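PDB 7DWN: predicted DNA-binding transcriptional regulator from Aliivibrio fischeri ES114, which probably binds regulatory DNA sequences and controls transcription as a tetrameric member of the LysR family. Local coordinates for residues L170-C175 / K252-G258; P181-F185 / K234-W239; A190-Y196 / A214-S220; I209-V213 / S261-P265. All coordinates share one frame; numbering follows the deposited sequence.

Contact 1: residues L170-C175 / K252-G258; sequences LPVSAC and KKVAIIG
V172 and I256 face each other as a non-hydrogen-bonded pair where strands 170-174 and 254-256 run antiparallel, their N-to-C directions 142° apart. S173 and A255 form the hydrogen-bonded pair next to it. S173 N gives to A255 O at 3.0 Å, and A255 N returns to S173 O. I257 N extends the ladder to P171 O at 3.1 Å, while the bond from C175 N to K253 O is weak. On the face of V172 and I256, L170 CD1 meets I256 CD1 at 3.6 Å, the two side chains crossing at a slant. V172 CG1 lies 4.2 Å from I256 CG1. V254 points away overall, but its CG2 reaches V172 CB at 3.6 Å. On the face of S173 and A255, C175 SG lies 3.4 Å from A255 CB. V254 and I256 also touch L249 of helix 246-250. This is a short antiparallel strand added to the mixed sheet of the LysR substrate-binding domain.

Contact 2: residues P181-F185 / K234-W239; sequences PIYDF and KQGIAW
K234 begins the contact with Y183 and I182. It is the C-prime residue of the Schellman motif that ends helix 224-232. Its carbonyl O accepts a hydrogen bond from Y183 OH at 2.5 Å, so short that the exact length is doubtful. This oxygen lies at the edge of the tyrosine ring, near its plane. The aliphatic part of K234 is used too. Its CD lies 3.5 Å from I182 CD1, and the two chains lie roughly perpendicular. I182 also places CG2 over the centre of one face of the Y183 ring. Q235 turns the other way, where it packs on Q112 of the second subunit. At G236 the ring comes close to the main chain, with Y183 CE2 3.5 Å from G236 CA. I237 then serves both aromatics with different branches. Its CG2 meets Y183 CB at 3.5 Å. Its CG1 stands between the backbone N and the carbonyl carbon (chi1 65°), and CD1 beyond it reaches F185 CZ at 3.5 Å. W239 adds a looser touch, with CH2 4.1 Å from F185 CZ. The loop 181-185 thus lies along the run from helix 224-232 into strand 238-241. Backbone bonds tie I237 to P192 and L194, and A238 to V172, placing this run between strands 191-195 and 160-174.

Contact 3: residues A190-Y196 / A214-S220; sequences AVPWLTY and ALTPIFS
W193 and L215 form the tight part of this contact. L215 CD1 sits over the six-membered ring of W193, 3.6 Å from its centroid and 15° off the ring normal, a CH-pi contact. W193 holds CG anti to its backbone N (chi1 178°), which lays the indole beside the neighbouring strand. P217 CG approaches the same indole obliquely, 3.7 Å from W193 CE3. The face of W193 turned from L215 carries T195 CB, toward the rim. On the other side of the sheet, L194 CD2 packs on F219 CB at 3.6 Å, and P192 CB meets I218 CD1. The start of the strands is looser. A190 and A214 are exposed, and A190 CB meets T216 CG2 at 3.7 Å. Here too is the longest of the five backbone bonds, 3.2 Å from V191 N to A214 O. Backbone bonds run on along the ladder, including T216 N to V191 O and W193 N to T216 O. The register slips by one residue between W193 and L194, a beta bulge. Past it, T195 N reaches F219 O at 2.9 Å. F219 and S220 also pair with a strand of the second subunit, so the sheet runs on across the interface. The two parallel strands belong to a beta-alpha-beta unit completed by helix 201-209.

Contact 4: residues I209-V213 / S261-P265; sequences IREQV and SLRLP
The chain at the end of helix 201-209 and the turn beyond it meet the chain leading into strand 264-272, and apolar side chains make the join. I209 is central. It meets L264 tip to tip, with I209 CG2 3.7 Å from L264 CD2. I209 CG1 is also close to both methyls of that leucine. The CD1 methyl of I209 takes a different partner, L262 CD2, at 4.0 Å. With chi1 at 53°, CG1 of I209 is flanked by both backbone neighbours of CA. A chi2 of 91° then turns CD1 off toward L262. I209 CG2 also faces S261 O at 3.8 Å. Both segments belong to the LysR substrate-binding domain, where this join links the helix-to-strand connection of the beta-alpha-beta crossover with the mixed sheet. W239 of strand 238-241 touches both I209 and L264, and its NE1 is hydrogen-bonded to L262 O. At the end of the turn V213 meets L262 tip to tip, with V213 CG1 3.8 Å from L262 CD1. Q212 is exposed and reaches over with an extended chain. It runs alongside L262, the two pointing contrary ways, with Q212 OE1 3.6 Å from L262 CD2. Within the turn itself, Q212 N bonds to I209 O at 2.9 Å. F185 packs against V213 and L262.

Overall arrangement
All four contacts belong to the LysR substrate-binding domain. Contacts 1 and 2 are closest, their centres about 7 Å apart, and A174 O to I182 N is a probable hydrogen bond between them. Contact 2 also joins contact 3, about 9 Å away between centres, through a probable hydrogen bond from Y196 OH to W239 O. Contacts 1 and 3 do not touch; their nearest atoms are about 6 Å apart. The centre of contact 4 is about 14 Å from the centres of contacts 2 and 3. It is about 15 Å from that of contact 1, where R263 packs on L170 and I256. Y196 of contact 3 has its side chain about 4 Å from a bound MES, probably from the crystallisation liquor.

Contact 1: residues L170-C175 / K252-G258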
loop_
_atom_site.group_PDB
_atom_site.type_symbol
_atom_site.label_atom_id
_atom_site.label_comp_id
_atom_site.label_asym_id
_atom_site.label_seq_id
_atom_site.Cartn_x
_atom_site.Cartn_y
_atom_site.Cartn_z
ATOM N N LEU A 170 -27.356 -28.444 -12.855
ATOM C CA LEU A 170 -28.636 -28.922 -13.351
ATOM C C LEU A 170 -29.644 -27.789 -13.346
ATOM O O LEU A 170 -29.806 -27.118 -12.311
ATOM C CB LEU A 170 -29.146 -30.067 -12.481
ATOM C CG LEU A 170 -28.171 -31.215 -12.224
ATOM C CD1 LEU A 170 -28.789 -32.231 -11.279
ATOM C CD2 LEU A 170 -27.761 -31.874 -13.530
ATOM N N PRO A 171 -30.302 -27.517 -14.473
ATOM C CA PRO A 171 -31.405 -26.545 -14.480
ATOM C C PRO A 171 -32.633 -27.154 -13.822
ATOM O O PRO A 171 -33.163 -28.168 -14.283
ATOM C CB PRO A 171 -31.631 -26.274 -15.970
ATOM C CG PRO A 171 -31.154 -27.519 -16.649
ATOM C CD PRO A 171 -30.014 -28.047 -15.817
ATOM N N VAL A 172 -33.080 -26.539 -12.730
ATOM C CA VAL A 172 -34.136 -27.110 -11.914
ATOM C C VAL A 172 -35.234 -26.084 -11.670
ATOM O O VAL A 172 -35.014 -24.864 -11.701
ATOM C CB VAL A 172 -33.608 -27.644 -10.568
ATOM C CG1 VAL A 172 -32.656 -28.804 -10.795
ATOM C CG2 VAL A 172 -32.935 -26.530 -9.784
ATOM N N SER A 173 -36.430 -26.624 -11.423
ATOM C CA SER A 173 -37.619 -25.870 -11.060
ATOM C C SER A 173 -38.274 -26.497 -9.839
ATOM O O SER A 173 -38.125 -27.693 -9.569
ATOM C CB SER A 173 -38.660 -25.840 -12.185
ATOM O OG SER A 173 -38.092 -25.430 -13.404
ATOM N N ALA A 174 -39.035 -25.674 -9.123
ATOM C CA ALA A 174 -39.876 -26.170 -8.046
ATOM C C ALA A 174 -40.958 -27.091 -8.602
ATOM O O ALA A 174 -41.320 -27.032 -9.779
ATOM C CB ALA A 174 -40.519 -25.009 -7.288
ATOM N N CYS A 175 -41.481 -27.950 -7.733
ATOM C CA CYS A 175 -42.512 -28.902 -8.113
ATOM C C CYS A 175 -43.710 -28.772 -7.187
ATOM O O CYS A 175 -43.566 -28.478 -5.996
ATOM C CB CYS A 175 -41.989 -30.340 -8.080
ATOM S SG CYS A 175 -41.132 -30.837 -9.578
ATOM N N LYS A 252 -38.438 -34.992 -4.269
ATOM C CA LYS A 252 -39.208 -34.551 -5.430
ATOM C C LYS A 252 -39.739 -33.127 -5.295
ATOM O O LYS A 252 -40.601 -32.718 -6.083
ATOM C CB LYS A 252 -40.368 -35.509 -5.739
ATOM C CG LYS A 252 -39.982 -36.724 -6.577
ATOM C CD LYS A 252 -39.196 -37.742 -5.767
ATOM C CE LYS A 252 -38.682 -38.878 -6.638
ATOM N NZ LYS A 252 -37.768 -39.783 -5.885
ATOM N N LYS A 253 -39.249 -32.357 -4.320
ATOM C CA LYS A 253 -39.643 -30.957 -4.222
ATOM C C LYS A 253 -39.123 -30.151 -5.404
ATOM O O LYS A 253 -39.782 -29.207 -5.853
ATOM C CB LYS A 253 -39.137 -30.359 -2.910
ATOM C CG LYS A 253 -39.591 -31.107 -1.670
ATOM C CD LYS A 253 -39.097 -30.425 -0.405
ATOM C CE LYS A 253 -39.645 -31.112 0.834
ATOM N NZ LYS A 253 -41.135 -31.143 0.829
ATOM N N VAL A 254 -37.948 -30.509 -5.916
ATOM C CA VAL A 254 -37.352 -29.865 -7.075
ATOM C C VAL A 254 -37.201 -30.918 -8.167
ATOM O O VAL A 254 -37.148 -32.121 -7.898
ATOM C CB VAL A 254 -35.991 -29.217 -6.735
ATOM C CG1 VAL A 254 -34.873 -30.255 -6.750
ATOM C CG2 VAL A 254 -35.683 -28.067 -7.674
ATOM N N ALA A 255 -37.147 -30.457 -9.415
ATOM C CA ALA A 255 -36.964 -31.393 -10.514
ATOM C C ALA A 255 -36.143 -30.759 -11.624
ATOM O O ALA A 255 -36.224 -29.550 -11.875
ATOM C CB ALA A 255 -38.298 -31.886 -11.083
ATOM N N ILE A 256 -35.352 -31.606 -12.284
ATOM C CA ILE A 256 -34.627 -31.206 -13.480
ATOM C C ILE A 256 -35.616 -31.037 -14.623
ATOM O O ILE A 256 -36.460 -31.908 -14.872
ATOM C CB ILE A 256 -33.550 -32.242 -13.830
ATOM C CG1 ILE A 256 -32.714 -32.590 -12.596
ATOM C CG2 ILE A 256 -32.663 -31.725 -14.949
ATOM C CD1 ILE A 256 -31.736 -33.723 -12.824
ATOM N N ILE A 257 -35.516 -29.912 -15.327
ATOM C CA ILE A 257 -36.446 -29.571 -16.393
ATOM C C ILE A 257 -35.758 -29.396 -17.733
ATOM O O ILE A 257 -36.436 -29.143 -18.734
ATOM C CB ILE A 257 -37.250 -28.301 -16.048
ATOM C CG1 ILE A 257 -36.329 -27.081 -16.065
ATOM C CG2 ILE A 257 -37.915 -28.444 -14.692
ATOM C CD1 ILE A 257 -37.062 -25.779 -16.216
ATOM N N GLY A 258 -34.437 -29.513 -17.788
ATOM C CA GLY A 258 -33.699 -29.251 -19.002
ATOM C C GLY A 258 -33.356 -30.512 -19.778
ATOM O O GLY A 258 -33.473 -31.635 -19.295
#

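Contact 2: residues P181-F185 / K234-W239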
loop_
_atom_site.group_PDB
_atom_site.type_symbol
_atom_site.label_atom_id
_atom_site.label_comp_id
_atom_site.label_asym_id
_atom_site.label_seq_id
_atom_site.Cartn_x
_atom_site.Cartn_y
_atom_site.Cartn_z
ATOM N N PRO A 181 -42.985 -30.169 -12.887
ATOM C CA PRO A 181 -42.246 -28.908 -13.070
ATOM C C PRO A 181 -43.194 -27.729 -13.227
ATOM O O PRO A 181 -44.014 -27.689 -14.145
ATOM C CB PRO A 181 -41.428 -29.154 -14.344
ATOM C CG PRO A 181 -42.144 -30.249 -15.057
ATOM C CD PRO A 181 -42.748 -31.116 -13.990
ATOM N N ILE A 182 -43.081 -26.764 -12.308
ATOM C CA ILE A 182 -43.903 -25.558 -12.383
ATOM C C ILE A 182 -43.488 -24.706 -13.574
ATOM O O ILE A 182 -44.335 -24.163 -14.294
ATOM C CB ILE A 182 -43.810 -24.780 -11.059
ATOM C CG1 ILE A 182 -44.368 -25.629 -9.917
ATOM C CG2 ILE A 182 -44.549 -23.458 -11.165
ATOM C CD1 ILE A 182 -44.041 -25.098 -8.552
ATOM N N TYR A 183 -42.187 -24.573 -13.800
ATOM C CA TYR A 183 -41.663 -23.932 -14.991
ATOM C C TYR A 183 -41.042 -24.987 -15.895
ATOM O O TYR A 183 -40.721 -26.098 -15.460
ATOM C CB TYR A 183 -40.632 -22.861 -14.635
ATOM C CG TYR A 183 -41.113 -21.887 -13.587
ATOM C CD1 TYR A 183 -42.013 -20.881 -13.911
ATOM C CD2 TYR A 183 -40.668 -21.973 -12.274
ATOM C CE1 TYR A 183 -42.459 -19.989 -12.957
ATOM C CE2 TYR A 183 -41.109 -21.082 -11.313
ATOM C CZ TYR A 183 -42.003 -20.091 -11.662
ATOM O OH TYR A 183 -42.447 -19.202 -10.713
ATOM N N ASP A 184 -40.872 -24.631 -17.163
ATOM C CA ASP A 184 -40.404 -25.597 -18.142
ATOM C C ASP A 184 -39.896 -24.849 -19.369
ATOM O O ASP A 184 -40.024 -23.627 -19.475
ATOM C CB ASP A 184 -41.519 -26.577 -18.509
ATOM C CG ASP A 184 -42.379 -26.072 -19.638
ATOM O OD1 ASP A 184 -41.920 -26.152 -20.788
ATOM O OD2 ASP A 184 -43.497 -25.580 -19.385
ATOM N N PHE A 185 -39.339 -25.611 -20.316
ATOM C CA PHE A 185 -38.802 -25.061 -21.555
ATOM C C PHE A 185 -39.612 -25.441 -22.793
ATOM O O PHE A 185 -39.249 -25.023 -23.899
ATOM C CB PHE A 185 -37.342 -25.501 -21.748
ATOM C CG PHE A 185 -36.389 -24.916 -20.740
ATOM C CD1 PHE A 185 -36.013 -23.583 -20.812
ATOM C CD2 PHE A 185 -35.854 -25.705 -19.733
ATOM C CE1 PHE A 185 -35.136 -23.043 -19.888
ATOM C CE2 PHE A 185 -34.971 -25.173 -18.810
ATOM C CZ PHE A 185 -34.614 -23.840 -18.886
ATOM N N LYS A 234 -40.746 -21.368 -5.498
ATOM C CA LYS A 234 -41.461 -21.322 -6.776
ATOM C C LYS A 234 -41.288 -19.981 -7.488
ATOM O O LYS A 234 -42.150 -19.567 -8.267
ATOM C CB LYS A 234 -42.949 -21.636 -6.593
ATOM C CG LYS A 234 -43.238 -22.780 -5.627
ATOM C CD LYS A 234 -44.703 -23.193 -5.670
ATOM C CE LYS A 234 -45.632 -21.996 -5.559
ATOM N NZ LYS A 234 -47.055 -22.393 -5.747
ATOM N N GLN A 235 -40.171 -19.296 -7.239
ATOM C CA GLN A 235 -39.953 -17.982 -7.828
ATOM C C GLN A 235 -39.366 -18.047 -9.231
ATOM O O GLN A 235 -39.521 -17.089 -9.996
ATOM C CB GLN A 235 -39.038 -17.146 -6.930
ATOM C CG GLN A 235 -39.629 -16.841 -5.564
ATOM C CD GLN A 235 -40.924 -16.053 -5.654
ATOM O OE1 GLN A 235 -41.886 -16.334 -4.938
ATOM N NE2 GLN A 235 -40.954 -15.061 -6.537
ATOM N N GLY A 236 -38.701 -19.140 -9.585
ATOM C CA GLY A 236 -38.110 -19.258 -10.902
ATOM C C GLY A 236 -37.269 -20.515 -11.000
ATOM O O GLY A 236 -37.328 -21.391 -10.132
ATOM N N ILE A 237 -36.489 -20.586 -12.071
ATOM C CA ILE A 237 -35.621 -21.726 -12.327
ATOM C C ILE A 237 -34.183 -21.320 -12.053
ATOM O O ILE A 237 -33.831 -20.138 -12.066
ATOM C CB ILE A 237 -35.754 -22.255 -13.766
ATOM C CG1 ILE A 237 -35.257 -21.207 -14.765
ATOM C CG2 ILE A 237 -37.182 -22.620 -14.047
ATOM C CD1 ILE A 237 -34.601 -21.807 -15.983
ATOM N N ALA A 238 -33.334 -22.322 -11.828
ATOM C CA ALA A 238 -31.926 -21.983 -11.666
ATOM C C ALA A 238 -31.056 -23.194 -11.968
ATOM O O ALA A 238 -31.485 -24.336 -11.813
ATOM C CB ALA A 238 -31.630 -21.459 -10.256
ATOM N N TRP A 239 -29.827 -22.922 -12.402
ATOM C CA TRP A 239 -28.819 -23.958 -12.583
ATOM C C TRP A 239 -28.113 -24.152 -11.248
ATOM O O TRP A 239 -27.289 -23.329 -10.842
ATOM C CB TRP A 239 -27.837 -23.586 -13.689
ATOM C CG TRP A 239 -28.313 -23.971 -15.054
ATOM C CD1 TRP A 239 -27.953 -25.078 -15.767
ATOM C CD2 TRP A 239 -29.247 -23.256 -15.867
ATOM N NE1 TRP A 239 -28.603 -25.092 -16.978
ATOM C CE2 TRP A 239 -29.403 -23.984 -17.064
ATOM C CE3 TRP A 239 -29.965 -22.069 -15.699
ATOM C CZ2 TRP A 239 -30.253 -23.563 -18.086
ATOM C CZ3 TRP A 239 -30.802 -21.652 -16.715
ATOM C CH2 TRP A 239 -30.939 -22.396 -17.893
#

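Contact 3: residues A190-Y196 / A214-S220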
loop_
_atom_site.group_PDB
_atom_site.type_symbol
_atom_site.label_atom_id
_atom_site.label_comp_id
_atom_site.label_asym_id
_atom_site.label_seq_id
_atom_site.Cartn_x
_atom_site.Cartn_y
_atom_site.Cartn_z
ATOM N N ALA A 190 -40.962 -17.112 -22.088
ATOM C CA ALA A 190 -39.810 -16.976 -21.208
ATOM C C ALA A 190 -40.090 -17.544 -19.819
ATOM O O ALA A 190 -41.238 -17.743 -19.416
ATOM C CB ALA A 190 -39.387 -15.508 -21.103
ATOM N N VAL A 191 -39.012 -17.808 -19.084
ATOM C CA VAL A 191 -39.077 -18.363 -17.735
ATOM C C VAL A 191 -38.417 -17.386 -16.767
ATOM O O VAL A 191 -37.353 -16.825 -17.083
ATOM C CB VAL A 191 -38.399 -19.748 -17.683
ATOM C CG1 VAL A 191 -38.497 -20.347 -16.310
ATOM C CG2 VAL A 191 -39.027 -20.672 -18.709
ATOM N N PRO A 192 -39.017 -17.134 -15.601
ATOM C CA PRO A 192 -38.315 -16.378 -14.557
ATOM C C PRO A 192 -37.024 -17.086 -14.189
ATOM O O PRO A 192 -37.025 -18.254 -13.793
ATOM C CB PRO A 192 -39.311 -16.362 -13.395
ATOM C CG PRO A 192 -40.233 -17.498 -13.665
ATOM C CD PRO A 192 -40.347 -17.570 -15.156
ATOM N N TRP A 193 -35.911 -16.370 -14.324
ATOM C CA TRP A 193 -34.585 -16.956 -14.238
ATOM C C TRP A 193 -33.864 -16.361 -13.037
ATOM O O TRP A 193 -33.733 -15.135 -12.928
ATOM C CB TRP A 193 -33.817 -16.701 -15.535
ATOM C CG TRP A 193 -32.420 -17.212 -15.559
ATOM C CD1 TRP A 193 -31.920 -18.285 -14.885
ATOM C CD2 TRP A 193 -31.330 -16.657 -16.300
ATOM N NE1 TRP A 193 -30.582 -18.435 -15.163
ATOM C CE2 TRP A 193 -30.196 -17.444 -16.029
ATOM C CE3 TRP A 193 -31.205 -15.568 -17.166
ATOM C CZ2 TRP A 193 -28.954 -17.178 -16.595
ATOM C CZ3 TRP A 193 -29.973 -15.304 -17.726
ATOM C CH2 TRP A 193 -28.861 -16.105 -17.438
ATOM N N LEU A 194 -33.433 -17.236 -12.131
ATOM C CA LEU A 194 -32.622 -16.873 -10.975
ATOM C C LEU A 194 -31.176 -17.202 -11.320
ATOM O O LEU A 194 -30.799 -18.377 -11.386
ATOM C CB LEU A 194 -33.083 -17.635 -9.735
ATOM C CG LEU A 194 -34.593 -17.666 -9.493
ATOM C CD1 LEU A 194 -34.959 -18.737 -8.480
ATOM C CD2 LEU A 194 -35.086 -16.309 -9.031
ATOM N N THR A 195 -30.368 -16.172 -11.535
ATOM C CA THR A 195 -29.061 -16.335 -12.150
ATOM C C THR A 195 -27.940 -16.025 -11.169
ATOM O O THR A 195 -28.123 -15.328 -10.168
ATOM C CB THR A 195 -28.933 -15.428 -13.380
ATOM O OG1 THR A 195 -27.714 -15.725 -14.071
ATOM C CG2 THR A 195 -28.926 -13.963 -12.967
ATOM N N TYR A 196 -26.766 -16.572 -11.469
ATOM C CA TYR A 196 -25.537 -16.095 -10.864
ATOM C C TYR A 196 -25.095 -14.810 -11.556
ATOM O O TYR A 196 -25.680 -14.375 -12.551
ATOM C CB TYR A 196 -24.430 -17.144 -10.976
ATOM C CG TYR A 196 -24.770 -18.490 -10.384
ATOM C CD1 TYR A 196 -24.601 -18.735 -9.028
ATOM C CD2 TYR A 196 -25.242 -19.523 -11.183
ATOM C CE1 TYR A 196 -24.903 -19.967 -8.482
ATOM C CE2 TYR A 196 -25.548 -20.757 -10.646
ATOM C CZ TYR A 196 -25.377 -20.973 -9.295
ATOM O OH TYR A 196 -25.678 -22.200 -8.752
ATOM N N ALA A 214 -35.038 -19.667 -23.424
ATOM C CA ALA A 214 -35.653 -18.349 -23.301
ATOM C C ALA A 214 -35.780 -18.028 -21.816
ATOM O O ALA A 214 -36.647 -18.570 -21.124
ATOM C CB ALA A 214 -37.010 -18.311 -24.001
ATOM N N LEU A 215 -34.915 -17.145 -21.329
ATOM C CA LEU A 215 -34.847 -16.798 -19.917
ATOM C C LEU A 215 -35.073 -15.303 -19.743
ATOM O O LEU A 215 -34.628 -14.504 -20.573
ATOM C CB LEU A 215 -33.486 -17.175 -19.323
ATOM C CG LEU A 215 -33.018 -18.619 -19.496
ATOM C CD1 LEU A 215 -31.565 -18.762 -19.073
ATOM C CD2 LEU A 215 -33.906 -19.554 -18.698
ATOM N N THR A 216 -35.754 -14.925 -18.667
ATOM C CA THR A 216 -35.830 -13.521 -18.273
ATOM C C THR A 216 -35.302 -13.387 -16.852
ATOM O O THR A 216 -35.891 -13.963 -15.916
ATOM C CB THR A 216 -37.258 -12.971 -18.385
ATOM O OG1 THR A 216 -37.358 -11.750 -17.647
ATOM C CG2 THR A 216 -38.286 -13.971 -17.874
ATOM N N PRO A 217 -34.188 -12.686 -16.641
ATOM C CA PRO A 217 -33.571 -12.638 -15.306
ATOM C C PRO A 217 -34.406 -11.795 -14.355
ATOM O O PRO A 217 -34.683 -10.626 -14.629
ATOM C CB PRO A 217 -32.199 -11.997 -15.570
ATOM C CG PRO A 217 -32.026 -12.005 -17.066
ATOM C CD PRO A 217 -33.401 -11.940 -17.636
ATOM N N ILE A 218 -34.808 -12.389 -13.233
ATOM C CA ILE A 218 -35.572 -11.664 -12.226
ATOM C C ILE A 218 -34.830 -11.536 -10.908
ATOM O O ILE A 218 -35.329 -10.872 -9.993
ATOM C CB ILE A 218 -36.956 -12.303 -11.993
ATOM C CG1 ILE A 218 -36.802 -13.655 -11.295
ATOM C CG2 ILE A 218 -37.706 -12.435 -13.311
ATOM C CD1 ILE A 218 -38.090 -14.189 -10.723
ATOM N N PHE A 219 -33.652 -12.140 -10.786
ATOM C CA PHE A 219 -32.919 -12.167 -9.530
ATOM C C PHE A 219 -31.518 -12.685 -9.805
ATOM O O PHE A 219 -31.349 -13.649 -10.556
ATOM C CB PHE A 219 -33.628 -13.057 -8.500
ATOM C CG PHE A 219 -32.887 -13.202 -7.205
ATOM C CD1 PHE A 219 -33.088 -12.301 -6.173
ATOM C CD2 PHE A 219 -32.000 -14.249 -7.013
ATOM C CE1 PHE A 219 -32.412 -12.434 -4.976
ATOM C CE2 PHE A 219 -31.321 -14.388 -5.820
ATOM C CZ PHE A 219 -31.527 -13.478 -4.799
ATOM N N SER A 220 -30.523 -12.044 -9.199
ATOM C CA SER A 220 -29.136 -12.458 -9.333
ATOM C C SER A 220 -28.514 -12.606 -7.953
ATOM O O SER A 220 -28.835 -11.847 -7.034
ATOM C CB SER A 220 -28.324 -11.458 -10.165
ATOM O OG SER A 220 -27.018 -11.951 -10.408
#

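Contact 4: residues I209-V213 / S261-P265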
loop_
_atom_site.group_PDB
_atom_site.type_symbol
_atom_site.label_atom_id
_atom_site.label_comp_id
_atom_site.label_asym_id
_atom_site.label_seq_id
_atom_site.Cartn_x
_atom_site.Cartn_y
_atom_site.Cartn_z
ATOM N N ILE A 209 -24.761 -22.054 -22.718
ATOM C CA ILE A 209 -26.005 -22.568 -23.276
ATOM C C ILE A 209 -27.127 -21.540 -23.212
ATOM O O ILE A 209 -28.278 -21.872 -23.513
ATOM C CB ILE A 209 -26.425 -23.878 -22.589
ATOM C CG1 ILE A 209 -26.472 -23.703 -21.068
ATOM C CG2 ILE A 209 -25.481 -25.006 -22.972
ATOM C CD1 ILE A 209 -27.826 -23.283 -20.531
ATOM N N ARG A 210 -26.826 -20.305 -22.791
ATOM C CA ARG A 210 -27.848 -19.255 -22.762
ATOM C C ARG A 210 -28.704 -19.204 -24.032
ATOM O O ARG A 210 -29.927 -19.036 -23.950
ATOM C CB ARG A 210 -27.193 -17.896 -22.521
ATOM C CG ARG A 210 -28.186 -16.842 -22.080
ATOM C CD ARG A 210 -27.496 -15.593 -21.574
ATOM N NE ARG A 210 -28.437 -14.722 -20.879
ATOM C CZ ARG A 210 -29.244 -13.859 -21.487
ATOM N NH1 ARG A 210 -29.224 -13.745 -22.807
ATOM N NH2 ARG A 210 -30.071 -13.106 -20.774
ATOM N N GLU A 211 -28.095 -19.344 -25.216
ATOM C CA GLU A 211 -28.856 -19.163 -26.455
ATOM C C GLU A 211 -29.865 -20.275 -26.710
ATOM O O GLU A 211 -30.757 -20.101 -27.548
ATOM C CB GLU A 211 -27.922 -19.060 -27.665
ATOM C CG GLU A 211 -27.180 -17.737 -27.800
ATOM C CD GLU A 211 -28.107 -16.539 -27.894
ATOM O OE1 GLU A 211 -27.892 -15.565 -27.140
ATOM O OE2 GLU A 211 -29.051 -16.570 -28.713
ATOM N N GLN A 212 -29.749 -21.406 -26.023
ATOM C CA GLN A 212 -30.631 -22.544 -26.244
ATOM C C GLN A 212 -31.931 -22.453 -25.456
ATOM O O GLN A 212 -32.762 -23.362 -25.557
ATOM C CB GLN A 212 -29.909 -23.846 -25.883
ATOM C CG GLN A 212 -28.572 -24.036 -26.582
ATOM C CD GLN A 212 -27.939 -25.378 -26.262
ATOM O OE1 GLN A 212 -28.496 -26.176 -25.507
ATOM N NE2 GLN A 212 -26.770 -25.633 -26.837
ATOM N N VAL A 213 -32.129 -21.393 -24.675
ATOM C CA VAL A 213 -33.272 -21.287 -23.777
ATOM C C VAL A 213 -33.753 -19.843 -23.738
ATOM O O VAL A 213 -32.989 -18.904 -23.986
ATOM C CB VAL A 213 -32.920 -21.783 -22.356
ATOM C CG1 VAL A 213 -32.720 -23.292 -22.350
ATOM C CG2 VAL A 213 -31.669 -21.089 -21.859
ATOM N N SER A 261 -28.254 -31.773 -22.711
ATOM C CA SER A 261 -27.290 -30.782 -23.174
ATOM C C SER A 261 -27.327 -29.505 -22.344
ATOM O O SER A 261 -26.393 -28.701 -22.427
ATOM C CB SER A 261 -27.541 -30.459 -24.647
ATOM O OG SER A 261 -28.884 -30.059 -24.859
ATOM N N LEU A 262 -28.383 -29.297 -21.554
ATOM C CA LEU A 262 -28.435 -28.153 -20.651
ATOM C C LEU A 262 -27.712 -28.415 -19.337
ATOM O O LEU A 262 -27.345 -27.458 -18.648
ATOM C CB LEU A 262 -29.888 -27.758 -20.371
ATOM C CG LEU A 262 -30.699 -27.248 -21.564
ATOM C CD1 LEU A 262 -32.086 -26.807 -21.123
ATOM C CD2 LEU A 262 -29.971 -26.113 -22.266
ATOM N N ARG A 263 -27.504 -29.681 -18.977
ATOM C CA ARG A 263 -26.722 -30.015 -17.792
ATOM C C ARG A 263 -25.252 -29.715 -18.060
ATOM O O ARG A 263 -24.662 -30.270 -18.993
ATOM C CB ARG A 263 -26.919 -31.484 -17.427
ATOM C CG ARG A 263 -28.363 -31.877 -17.144
ATOM C CD ARG A 263 -28.464 -33.347 -16.763
ATOM N NE ARG A 263 -29.787 -33.715 -16.261
ATOM C CZ ARG A 263 -30.758 -34.229 -17.009
ATOM N NH1 ARG A 263 -30.562 -34.437 -18.303
ATOM N NH2 ARG A 263 -31.928 -34.537 -16.466
ATOM N N LEU A 264 -24.656 -28.840 -17.249
ATOM C CA LEU A 264 -23.330 -28.326 -17.579
ATOM C C LEU A 264 -22.277 -28.889 -16.642
ATOM O O LEU A 264 -22.464 -28.842 -15.422
ATOM C CB LEU A 264 -23.325 -26.798 -17.502
ATOM C CG LEU A 264 -24.366 -26.102 -18.378
ATOM C CD1 LEU A 264 -24.592 -24.681 -17.898
ATOM C CD2 LEU A 264 -23.930 -26.117 -19.833
ATOM N N PRO A 265 -21.159 -29.409 -17.142
ATOM C CA PRO A 265 -20.136 -29.939 -16.232
ATOM C C PRO A 265 -19.412 -28.828 -15.484
ATOM O O PRO A 265 -19.141 -27.757 -16.031
ATOM C CB PRO A 265 -19.187 -30.695 -17.169
ATOM C CG PRO A 265 -19.341 -30.010 -18.479
ATOM C CD PRO A 265 -20.787 -29.592 -18.555
#